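Local coordinates for cytosol aminopeptidase (Staphylococcus aureus subsp. aureus, PDB 3KZW), which probably removes N-terminal amino acids from peptides as a metal-dependent leucyl aminopeptidase built as a hexamer, at residues L280-I294 with V332-K346. Numbering follows the deposited sequence.
Sequences LVGKGITYDSGGYSI and VLACAENMINEASMK. With PO4 (phosphate ion), chain T.
Y292 drops its side chain onto the loop that follows strand 332-338, and its atoms can be taken in order. Y292 CB comes no nearer than 4.2 Å to M345 O. Further out, CD2 and CE2 bring one ring edge to M345 O and S344 OG, while I340 CG2 sits over a face, 3.9 Å from the centroid of the Y292 ring, as a CH-pi contact offset toward the rim. At the tip, Y292 OH donates to N341 O over 3.0 Å, from above the carbonyl plane; the same hydroxyl also bonds I340 N of a second subunit.

Before this loop strands 280-285 and 332-338 run parallel, joined by backbone bonds from L280 O to V332 N as far as T286 N to A336 O. The chain turns a corner at T286, and pairing resumes where N338 N bonds Y287 O. N338 and D288 both carry CG opposite the backbone N (chi1 -164° and -173°), which sets amide and carboxylate side by side, their planes 17° apart. N338 ND2 hydrogen-bonds D288 OD1 at 2.8 Å and also T364 O. N338 O takes both S289 N and S289 OG, two bonds on one carbonyl.

Beyond I340, a phosphate, probably from the crystallisation liquor, accepts from E342 N here and in two neighbouring subunits. Strands 280-285 and 332-338 are neighbouring parallel strands of the catalytic domain's mixed sheet in the cytosol aminopeptidase family, with the loops at their C-terminal ends carried into the subunit interface.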
ATOM      1  N   LEU A 280      -3.306   6.029 -40.895  1.00  2.62           N
ATOM      2  CA  LEU A 280      -3.299   6.651 -39.578  1.00  2.61           C
ATOM      3  C   LEU A 280      -4.268   5.917 -38.656  1.00  2.64           C
ATOM      4  O   LEU A 280      -5.484   5.963 -38.849  1.00  2.63           O
ATOM      5  CB  LEU A 280      -3.647   8.139 -39.673  1.00  2.60           C
ATOM      6  CG  LEU A 280      -2.775   9.040 -40.556  1.00  2.63           C
ATOM      7  CD1 LEU A 280      -3.366  10.439 -40.614  1.00  2.61           C
ATOM      8  CD2 LEU A 280      -1.328   9.097 -40.077  1.00  2.66           C
ATOM      9  N   VAL A 281      -3.712   5.229 -37.662  1.00  2.66           N
ATOM     10  CA  VAL A 281      -4.491   4.405 -36.739  1.00  2.64           C
ATOM     11  C   VAL A 281      -4.627   5.095 -35.383  1.00  2.63           C
ATOM     12  O   VAL A 281      -3.648   5.598 -34.834  1.00  2.67           O
ATOM     13  CB  VAL A 281      -3.855   3.002 -36.572  1.00  2.63           C
ATOM     14  CG1 VAL A 281      -4.687   2.129 -35.641  1.00  2.63           C
ATOM     15  CG2 VAL A 281      -3.692   2.329 -37.926  1.00  2.57           C
ATOM     16  N   GLY A 282      -5.842   5.117 -34.845  1.00  2.63           N
ATOM     17  CA  GLY A 282      -6.105   5.793 -33.577  1.00  2.69           C
ATOM     18  C   GLY A 282      -6.812   4.934 -32.545  1.00  2.71           C
ATOM     19  O   GLY A 282      -7.769   4.222 -32.862  1.00  2.77           O
ATOM     20  N   LYS A 283      -6.330   5.001 -31.306  1.00  2.66           N
ATOM     21  CA  LYS A 283      -6.965   4.314 -30.189  1.00  2.67           C
ATOM     22  C   LYS A 283      -8.174   5.118 -29.714  1.00  2.69           C
ATOM     23  O   LYS A 283      -8.031   6.241 -29.219  1.00  2.69           O
ATOM     24  CB  LYS A 283      -5.964   4.121 -29.049  1.00  2.66           C
ATOM     25  CG  LYS A 283      -6.543   3.486 -27.794  1.00  2.65           C
ATOM     26  CD  LYS A 283      -5.582   3.621 -26.625  1.00  2.71           C
ATOM     27  CE  LYS A 283      -6.287   3.355 -25.308  1.00  2.75           C
ATOM     28  NZ  LYS A 283      -5.378   3.469 -24.136  1.00  2.87           N
ATOM     29  N   GLY A 284      -9.359   4.538 -29.871  1.00  2.67           N
ATOM     30  CA  GLY A 284     -10.599   5.221 -29.528  1.00  2.66           C
ATOM     31  C   GLY A 284     -11.334   4.639 -28.339  1.00  2.71           C
ATOM     32  O   GLY A 284     -12.544   4.404 -28.409  1.00  2.80           O
ATOM     33  N   ILE A 285     -10.616   4.412 -27.242  1.00  2.63           N
ATOM     34  CA  ILE A 285     -11.255   3.945 -26.015  1.00  2.67           C
ATOM     35  C   ILE A 285     -11.951   5.127 -25.341  1.00  2.71           C
ATOM     36  O   ILE A 285     -11.303   5.977 -24.721  1.00  2.74           O
ATOM     37  CB  ILE A 285     -10.262   3.227 -25.057  1.00  2.67           C
ATOM     38  CG1 ILE A 285      -9.605   2.017 -25.744  1.00  2.67           C
ATOM     39  CG2 ILE A 285     -10.956   2.799 -23.761  1.00  2.62           C
ATOM     40  CD1 ILE A 285     -10.558   0.889 -26.145  1.00  2.61           C
ATOM     41  N   THR A 286     -13.275   5.175 -25.488  1.00  2.69           N
ATOM     42  CA  THR A 286     -14.082   6.297 -25.003  1.00  2.68           C
ATOM     43  C   THR A 286     -14.059   6.407 -23.479  1.00  2.70           C
ATOM     44  O   THR A 286     -14.137   7.510 -22.930  1.00  2.74           O
ATOM     45  CB  THR A 286     -15.535   6.226 -25.516  1.00  2.69           C
ATOM     46  OG1 THR A 286     -16.128   4.986 -25.113  1.00  2.80           O
ATOM     47  CG2 THR A 286     -15.576   6.335 -27.036  1.00  2.63           C
ATOM     48  N   TYR A 287     -13.954   5.262 -22.809  1.00  2.67           N
ATOM     49  CA  TYR A 287     -13.694   5.223 -21.371  1.00  2.61           C
ATOM     50  C   TYR A 287     -12.974   3.949 -20.958  1.00  2.62           C
ATOM     51  O   TYR A 287     -13.332   2.853 -21.390  1.00  2.71           O
ATOM     52  CB  TYR A 287     -14.977   5.376 -20.559  1.00  2.61           C
ATOM     53  CG  TYR A 287     -14.704   5.725 -19.114  1.00  2.64           C
ATOM     54  CD1 TYR A 287     -14.455   7.040 -18.732  1.00  2.64           C
ATOM     55  CD2 TYR A 287     -14.673   4.738 -18.133  1.00  2.55           C
ATOM     56  CE1 TYR A 287     -14.195   7.361 -17.416  1.00  2.58           C
ATOM     57  CE2 TYR A 287     -14.418   5.050 -16.811  1.00  2.57           C
ATOM     58  CZ  TYR A 287     -14.179   6.364 -16.458  1.00  2.64           C
ATOM     59  OH  TYR A 287     -13.924   6.682 -15.144  1.00  2.77           O
ATOM     60  N   ASP A 288     -11.966   4.108 -20.106  1.00  2.61           N
ATOM     61  CA  ASP A 288     -11.168   2.990 -19.619  1.00  2.64           C
ATOM     62  C   ASP A 288     -11.261   2.893 -18.097  1.00  2.65           C
ATOM     63  O   ASP A 288     -10.684   3.712 -17.376  1.00  2.69           O
ATOM     64  CB  ASP A 288      -9.708   3.156 -20.068  1.00  2.65           C
ATOM     65  CG  ASP A 288      -8.842   1.938 -19.752  1.00  2.77           C
ATOM     66  OD1 ASP A 288      -9.397   0.854 -19.467  1.00  2.81           O
ATOM     67  OD2 ASP A 288      -7.595   2.070 -19.800  1.00  2.89           O
ATOM     68  N   SER A 289     -12.002   1.895 -17.618  1.00  2.61           N
ATOM     69  CA  SER A 289     -12.063   1.595 -16.187  1.00  2.59           C
ATOM     70  C   SER A 289     -10.954   0.627 -15.786  1.00  2.62           C
ATOM     71  O   SER A 289     -10.650   0.466 -14.601  1.00  2.61           O
ATOM     72  CB  SER A 289     -13.422   1.006 -15.817  1.00  2.59           C
ATOM     73  OG  SER A 289     -13.597  -0.282 -16.377  1.00  2.56           O
ATOM     74  N   GLY A 290     -10.359  -0.012 -16.789  1.00  2.62           N
ATOM     75  CA  GLY A 290      -9.314  -0.999 -16.574  1.00  2.60           C
ATOM     76  C   GLY A 290      -9.840  -2.414 -16.687  1.00  2.62           C
ATOM     77  O   GLY A 290      -9.063  -3.368 -16.743  1.00  2.68           O
ATOM     78  N   GLY A 291     -11.163  -2.549 -16.733  1.00  2.59           N
ATOM     79  CA  GLY A 291     -11.811  -3.857 -16.728  1.00  2.61           C
ATOM     80  C   GLY A 291     -11.653  -4.511 -15.370  1.00  2.61           C
ATOM     81  O   GLY A 291     -11.576  -3.822 -14.353  1.00  2.64           O
ATOM     82  N   TYR A 292     -11.590  -5.839 -15.347  1.00  2.63           N
ATOM     83  CA  TYR A 292     -11.401  -6.571 -14.094  1.00  2.62           C
ATOM     84  C   TYR A 292     -10.057  -6.276 -13.431  1.00  2.64           C
ATOM     85  O   TYR A 292      -9.916  -6.423 -12.217  1.00  2.70           O
ATOM     86  CB  TYR A 292     -11.620  -8.076 -14.288  1.00  2.60           C
ATOM     87  CG  TYR A 292     -13.065  -8.491 -14.117  1.00  2.59           C
ATOM     88  CD1 TYR A 292     -13.602  -8.706 -12.846  1.00  2.62           C
ATOM     89  CD2 TYR A 292     -13.900  -8.657 -15.220  1.00  2.56           C
ATOM     90  CE1 TYR A 292     -14.932  -9.082 -12.677  1.00  2.61           C
ATOM     91  CE2 TYR A 292     -15.232  -9.036 -15.061  1.00  2.62           C
ATOM     92  CZ  TYR A 292     -15.741  -9.246 -13.787  1.00  2.64           C
ATOM     93  OH  TYR A 292     -17.057  -9.619 -13.624  1.00  2.59           O
ATOM     94  N   SER A 293      -9.078  -5.851 -14.227  1.00  2.66           N
ATOM     95  CA  SER A 293      -7.851  -5.266 -13.693  1.00  2.67           C
ATOM     96  C   SER A 293      -8.120  -3.782 -13.408  1.00  2.71           C
ATOM     97  O   SER A 293      -7.549  -2.885 -14.044  1.00  2.75           O
ATOM     98  CB  SER A 293      -6.696  -5.448 -14.675  1.00  2.65           C
ATOM     99  OG  SER A 293      -6.552  -6.809 -15.041  1.00  2.65           O
ATOM    100  N   ILE A 294      -9.000  -3.552 -12.436  1.00  2.68           N
ATOM    101  CA  ILE A 294      -9.581  -2.242 -12.150  1.00  2.65           C
ATOM    102  C   ILE A 294      -8.547  -1.195 -11.711  1.00  2.68           C
ATOM    103  O   ILE A 294      -7.582  -1.513 -11.009  1.00  2.71           O
ATOM    104  CB  ILE A 294     -10.749  -2.375 -11.116  1.00  2.68           C
ATOM    105  CG1 ILE A 294     -11.574  -1.083 -11.037  1.00  2.66           C
ATOM    106  CG2 ILE A 294     -10.234  -2.835  -9.740  1.00  2.63           C
ATOM    107  CD1 ILE A 294     -12.943  -1.252 -10.415  1.00  2.62           C
ATOM    108  N   VAL A 332      -8.028   4.628 -39.537  1.00  2.67           N
ATOM    109  CA  VAL A 332      -8.728   3.528 -38.874  1.00  2.65           C
ATOM    110  C   VAL A 332      -8.825   3.809 -37.380  1.00  2.67           C
ATOM    111  O   VAL A 332      -7.809   4.015 -36.710  1.00  2.65           O
ATOM    112  CB  VAL A 332      -8.035   2.160 -39.116  1.00  2.66           C
ATOM    113  CG1 VAL A 332      -8.844   1.024 -38.491  1.00  2.59           C
ATOM    114  CG2 VAL A 332      -7.831   1.909 -40.610  1.00  2.59           C
ATOM    115  N   LEU A 333     -10.054   3.824 -36.869  1.00  2.73           N
ATOM    116  CA  LEU A 333     -10.303   4.083 -35.456  1.00  2.67           C
ATOM    117  C   LEU A 333     -10.953   2.879 -34.793  1.00  2.68           C
ATOM    118  O   LEU A 333     -12.020   2.425 -35.214  1.00  2.69           O
ATOM    119  CB  LEU A 333     -11.177   5.329 -35.278  1.00  2.62           C
ATOM    120  CG  LEU A 333     -10.823   6.589 -36.074  1.00  2.62           C
ATOM    121  CD1 LEU A 333     -11.870   7.655 -35.841  1.00  2.64           C
ATOM    122  CD2 LEU A 333      -9.436   7.116 -35.727  1.00  2.63           C
ATOM    123  N   ALA A 334     -10.292   2.356 -33.763  1.00  2.71           N
ATOM    124  CA  ALA A 334     -10.833   1.260 -32.967  1.00  2.67           C
ATOM    125  C   ALA A 334     -11.484   1.832 -31.719  1.00  2.69           C
ATOM    126  O   ALA A 334     -10.792   2.248 -30.788  1.00  2.77           O
ATOM    127  CB  ALA A 334      -9.737   0.275 -32.602  1.00  2.65           C
ATOM    128  N   CYS A 335     -12.815   1.858 -31.713  1.00  2.68           N
ATOM    129  CA  CYS A 335     -13.578   2.478 -30.630  1.00  2.68           C
ATOM    130  C   CYS A 335     -14.261   1.445 -29.750  1.00  2.66           C
ATOM    131  O   CYS A 335     -14.938   0.555 -30.254  1.00  2.70           O
ATOM    132  CB  CYS A 335     -14.618   3.442 -31.199  1.00  2.68           C
ATOM    133  SG  CYS A 335     -13.945   4.636 -32.371  1.00  3.16           S
ATOM    134  N   ALA A 336     -14.075   1.575 -28.438  1.00  2.63           N
ATOM    135  CA  ALA A 336     -14.657   0.665 -27.451  1.00  2.59           C
ATOM    136  C   ALA A 336     -14.703   1.327 -26.079  1.00  2.66           C
ATOM    137  O   ALA A 336     -14.064   2.356 -25.857  1.00  2.70           O
ATOM    138  CB  ALA A 336     -13.865  -0.635 -27.380  1.00  2.57           C
ATOM    139  N   GLU A 337     -15.465   0.728 -25.167  1.00  2.66           N
ATOM    140  CA  GLU A 337     -15.541   1.185 -23.783  1.00  2.64           C
ATOM    141  C   GLU A 337     -15.164   0.024 -22.861  1.00  2.66           C
ATOM    142  O   GLU A 337     -15.846  -1.002 -22.835  1.00  2.72           O
ATOM    143  CB  GLU A 337     -16.951   1.700 -23.474  1.00  2.65           C
ATOM    144  CG  GLU A 337     -17.038   2.653 -22.292  1.00  2.72           C
ATOM    145  CD  GLU A 337     -18.466   3.088 -21.985  1.00  2.80           C
ATOM    146  OE1 GLU A 337     -18.766   4.294 -22.119  1.00  3.00           O
ATOM    147  OE2 GLU A 337     -19.290   2.229 -21.610  1.00  2.77           O
ATOM    148  N   ASN A 338     -14.069   0.186 -22.122  1.00  2.65           N
ATOM    149  CA  ASN A 338     -13.534  -0.875 -21.262  1.00  2.66           C
ATOM    150  C   ASN A 338     -14.232  -0.924 -19.904  1.00  2.64           C
ATOM    151  O   ASN A 338     -13.872  -0.183 -18.991  1.00  2.71           O
ATOM    152  CB  ASN A 338     -12.017  -0.700 -21.087  1.00  2.65           C
ATOM    153  CG  ASN A 338     -11.330  -1.950 -20.547  1.00  2.67           C
ATOM    154  OD1 ASN A 338     -11.928  -3.021 -20.454  1.00  2.78           O
ATOM    155  ND2 ASN A 338     -10.060  -1.813 -20.196  1.00  2.61           N
ATOM    156  N   MET A 339     -15.219  -1.811 -19.780  1.00  2.64           N
ATOM    157  CA  MET A 339     -16.103  -1.858 -18.608  1.00  2.61           C
ATOM    158  C   MET A 339     -16.156  -3.239 -17.950  1.00  2.63           C
ATOM    159  O   MET A 339     -15.720  -4.232 -18.534  1.00  2.71           O
ATOM    160  CB  MET A 339     -17.518  -1.426 -19.000  1.00  2.57           C
ATOM    161  CG  MET A 339     -17.654   0.009 -19.499  1.00  2.64           C
ATOM    162  SD  MET A 339     -17.944   1.218 -18.194  1.00  3.03           S
ATOM    163  CE  MET A 339     -16.271   1.653 -17.755  1.00  2.74           C
ATOM    164  N   ILE A 340     -16.699  -3.289 -16.734  1.00  2.61           N
ATOM    165  CA  ILE A 340     -16.875  -4.537 -15.989  1.00  2.62           C
ATOM    166  C   ILE A 340     -18.341  -4.967 -16.013  1.00  2.66           C
ATOM    167  O   ILE A 340     -19.231  -4.167 -15.712  1.00  2.71           O
ATOM    168  CB  ILE A 340     -16.433  -4.390 -14.504  1.00  2.62           C
ATOM    169  CG1 ILE A 340     -14.972  -3.957 -14.402  1.00  2.59           C
ATOM    170  CG2 ILE A 340     -16.655  -5.694 -13.734  1.00  2.66           C
ATOM    171  CD1 ILE A 340     -14.566  -3.479 -13.025  1.00  2.63           C
ATOM    172  N   ASN A 341     -18.582  -6.225 -16.375  1.00  2.62           N
ATOM    173  CA  ASN A 341     -19.909  -6.834 -16.242  1.00  2.63           C
ATOM    174  C   ASN A 341     -19.834  -8.361 -16.154  1.00  2.65           C
ATOM    175  O   ASN A 341     -18.746  -8.926 -16.033  1.00  2.63           O
ATOM    176  CB  ASN A 341     -20.867  -6.358 -17.353  1.00  2.64           C
ATOM    177  CG  ASN A 341     -20.718  -7.138 -18.653  1.00  2.64           C
ATOM    178  OD1 ASN A 341     -19.660  -7.687 -18.957  1.00  2.77           O
ATOM    179  ND2 ASN A 341     -21.791  -7.184 -19.428  1.00  2.65           N
ATOM    180  N   GLU A 342     -20.993  -9.016 -16.218  1.00  2.68           N
ATOM    181  CA  GLU A 342     -21.104 -10.472 -16.083  1.00  2.66           C
ATOM    182  C   GLU A 342     -20.302 -11.277 -17.111  1.00  2.65           C
ATOM    183  O   GLU A 342     -20.008 -12.452 -16.881  1.00  2.66           O
ATOM    184  CB  GLU A 342     -22.577 -10.908 -16.117  1.00  2.61           C
ATOM    185  CG  GLU A 342     -23.290 -10.665 -17.447  1.00  2.62           C
ATOM    186  CD  GLU A 342     -24.731 -11.145 -17.448  1.00  2.77           C
ATOM    187  OE1 GLU A 342     -25.252 -11.447 -18.542  1.00  2.85           O
ATOM    188  OE2 GLU A 342     -25.348 -11.225 -16.364  1.00  2.77           O
ATOM    189  N   ALA A 343     -19.951 -10.649 -18.232  1.00  2.65           N
ATOM    190  CA  ALA A 343     -19.304 -11.361 -19.333  1.00  2.63           C
ATOM    191  C   ALA A 343     -18.126 -10.612 -19.968  1.00  2.64           C
ATOM    192  O   ALA A 343     -17.714 -10.940 -21.084  1.00  2.75           O
ATOM    193  CB  ALA A 343     -20.341 -11.748 -20.391  1.00  2.61           C
ATOM    194  N   SER A 344     -17.578  -9.627 -19.259  1.00  2.63           N
ATOM    195  CA  SER A 344     -16.432  -8.859 -19.766  1.00  2.65           C
ATOM    196  C   SER A 344     -15.136  -9.671 -19.715  1.00  2.67           C
ATOM    197  O   SER A 344     -15.074 -10.713 -19.050  1.00  2.69           O
ATOM    198  CB  SER A 344     -16.277  -7.533 -19.014  1.00  2.59           C
ATOM    199  OG  SER A 344     -16.208  -7.738 -17.620  1.00  2.66           O
ATOM    200  N   MET A 345     -14.109  -9.198 -20.422  1.00  2.62           N
ATOM    201  CA  MET A 345     -12.830  -9.912 -20.498  1.00  2.63           C
ATOM    202  C   MET A 345     -12.123 -10.010 -19.143  1.00  2.64           C
ATOM    203  O   MET A 345     -12.248  -9.120 -18.299  1.00  2.72           O
ATOM    204  CB  MET A 345     -11.908  -9.307 -21.569  1.00  2.61           C
ATOM    205  CG  MET A 345     -11.452  -7.875 -21.322  1.00  2.65           C
ATOM    206  SD  MET A 345     -10.156  -7.371 -22.480  1.00  2.89           S
ATOM    207  CE  MET A 345      -9.872  -5.679 -21.972  1.00  2.68           C
ATOM    208  N   LYS A 346     -11.400 -11.110 -18.949  1.00  2.63           N
ATOM    209  CA  LYS A 346     -10.737 -11.417 -17.683  1.00  2.65           C
ATOM    210  C   LYS A 346      -9.305 -11.854 -17.960  1.00  2.67           C
ATOM    211  O   LYS A 346      -9.021 -12.367 -19.045  1.00  2.64           O
ATOM    212  CB  LYS A 346     -11.461 -12.556 -16.946  1.00  2.56           C
ATOM    213  CG  LYS A 346     -12.973 -12.596 -17.131  1.00  2.67           C
ATOM    214  CD  LYS A 346     -13.591 -13.893 -16.620  1.00  2.68           C
ATOM    215  CE  LYS A 346     -13.328 -15.086 -17.530  1.00  2.69           C
ATOM    216  NZ  LYS A 346     -14.034 -14.986 -18.834  1.00  2.86           N
TER
HETATM  217  P   PO4 T 499     -24.628  -6.688 -16.125  1.00 32.46           P
HETATM  218  O1  PO4 T 499     -24.078  -5.430 -16.737  1.00 32.75           O
HETATM  219  O2  PO4 T 499     -25.819  -7.164 -16.919  1.00 32.52           O
HETATM  220  O3  PO4 T 499     -23.551  -7.738 -16.126  1.00 32.80           O
HETATM  221  O4  PO4 T 499     -25.030  -6.412 -14.702  1.00 32.74           O